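PDB 2Q1S: putative nucleotide sugar epimerase/ dehydratase, which binds NADH in a Rossmann fold and probably acts as a nucleotide-sugar epimerase or dehydratase in O-antigen biosynthesis. Local coordinates for residues Lys144-Tyr148 with Cys273-Pro279. Sequence-based numbering, arbitrary orientation.
Sequences KKVVY and CAADGTP
Lys-145, at the start of strand 145-151, places its ammonium group at the C-terminal end of helix 263-276 and bridges two backbone carbonyls there. NZ donates to Gly-277 O at 2.6 Å, a short bond lying in the carbonyl plane and on a lone pair, and to Ala-274 O at 3.0 Å, reached from above the carbonyl plane, about 50° out of it. A water accepts a third bond from NZ and passes a weak one on to Ala-275 O. The lysine chain is curled rather than extended, its last three torsions all near +60°, which folds NZ back over the helix end; there its positive charge probably offsets the negative end of the helix dipole. Gly-277 leaves the helical conformation, turning its carbonyl to the lysine, and Pro-279 CG loosely flanks Lys-145 CD. Two residues on, Val-147 supplies the apolar part: CG2 sits against the helix backbone, 3.5 Å from Ala-274 CA, and CG1 lies 4.0 Å from Cys-273 CB. Tyr-102 and Phe-104 of the adjacent parallel strand 102-105 also touch Ala-274, while Val-204 of strand 203-212 meets Cys-273. The contact thus lays a helix against one face of the mainly parallel central sheet, the alpha/beta packing of a Rossmann fold.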
# COMPACT_ATOMS: atom_id res chain seq x y z
N LYS A 144 -12.88 21.12 -5.40
CA LYS A 144 -13.56 21.20 -4.11
C LYS A 144 -13.47 19.89 -3.34
O LYS A 144 -13.40 19.94 -2.12
CB LYS A 144 -15.07 21.54 -4.25
CG LYS A 144 -15.46 23.01 -4.17
CD LYS A 144 -14.74 23.81 -5.22
CE LYS A 144 -15.55 23.90 -6.47
NZ LYS A 144 -14.93 24.85 -7.47
N LYS A 145 -13.62 18.76 -4.02
CA LYS A 145 -13.62 17.44 -3.36
C LYS A 145 -13.19 16.38 -4.31
O LYS A 145 -13.48 16.45 -5.50
CB LYS A 145 -15.00 17.10 -2.79
CG LYS A 145 -14.99 16.54 -1.32
CD LYS A 145 -14.47 17.55 -0.29
CE LYS A 145 -15.44 18.73 -0.12
NZ LYS A 145 -16.73 18.28 0.48
N VAL A 146 -12.44 15.44 -3.74
CA VAL A 146 -12.04 14.21 -4.41
C VAL A 146 -12.60 13.04 -3.61
O VAL A 146 -12.19 12.85 -2.48
CB VAL A 146 -10.47 14.08 -4.50
CG1 VAL A 146 -10.10 12.79 -5.19
CG2 VAL A 146 -9.93 15.31 -5.24
N VAL A 147 -13.54 12.30 -4.19
CA VAL A 147 -14.19 11.23 -3.47
C VAL A 147 -13.64 9.89 -3.98
O VAL A 147 -13.70 9.59 -5.17
CB VAL A 147 -15.74 11.30 -3.67
CG1 VAL A 147 -16.41 10.18 -2.84
CG2 VAL A 147 -16.27 12.68 -3.17
N TYR A 148 -13.15 9.10 -3.02
CA TYR A 148 -12.56 7.78 -3.27
C TYR A 148 -13.48 6.68 -2.72
O TYR A 148 -13.85 6.73 -1.54
CB TYR A 148 -11.19 7.74 -2.58
CG TYR A 148 -10.58 6.33 -2.50
CD1 TYR A 148 -10.24 5.63 -3.67
CD2 TYR A 148 -10.34 5.72 -1.30
CE1 TYR A 148 -9.69 4.38 -3.63
CE2 TYR A 148 -9.81 4.44 -1.22
CZ TYR A 148 -9.44 3.77 -2.39
OH TYR A 148 -8.91 2.52 -2.35
N CYS A 273 -21.02 12.99 -0.26
CA CYS A 273 -19.62 13.09 0.15
C CYS A 273 -18.94 14.23 -0.59
O CYS A 273 -18.20 14.99 0.02
CB CYS A 273 -18.89 11.77 -0.14
SG CYS A 273 -19.29 10.45 1.07
N ALA A 274 -19.13 14.30 -1.91
CA ALA A 274 -18.52 15.35 -2.72
C ALA A 274 -18.96 16.73 -2.26
O ALA A 274 -18.16 17.63 -2.02
CB ALA A 274 -18.87 15.19 -4.18
N ALA A 275 -20.27 16.90 -2.16
CA ALA A 275 -20.81 18.21 -1.83
C ALA A 275 -20.43 18.67 -0.42
O ALA A 275 -19.99 19.81 -0.24
CB ALA A 275 -22.34 18.18 -2.02
N ASP A 276 -20.58 17.78 0.54
CA ASP A 276 -20.57 18.17 1.95
C ASP A 276 -19.62 17.42 2.87
O ASP A 276 -19.51 17.75 4.06
CB ASP A 276 -21.98 18.06 2.54
CG ASP A 276 -22.96 19.07 1.94
OD1 ASP A 276 -22.58 20.23 1.67
OD2 ASP A 276 -24.11 18.69 1.76
N GLY A 277 -18.96 16.39 2.34
CA GLY A 277 -18.02 15.63 3.19
C GLY A 277 -16.81 16.46 3.64
O GLY A 277 -16.26 17.25 2.87
N THR A 278 -16.35 16.19 4.86
CA THR A 278 -15.19 16.90 5.41
C THR A 278 -13.90 16.43 4.72
O THR A 278 -13.63 15.21 4.69
CB THR A 278 -15.07 16.59 6.88
OG1 THR A 278 -16.27 17.03 7.52
CG2 THR A 278 -13.90 17.37 7.51
N PRO A 279 -13.10 17.36 4.16
CA PRO A 279 -11.80 16.98 3.59
C PRO A 279 -10.96 16.23 4.63
O PRO A 279 -10.86 16.63 5.81
CB PRO A 279 -11.17 18.34 3.22
CG PRO A 279 -12.38 19.19 2.92
CD PRO A 279 -13.34 18.82 4.03
O HOH W 1 -17.55 20.70 1.81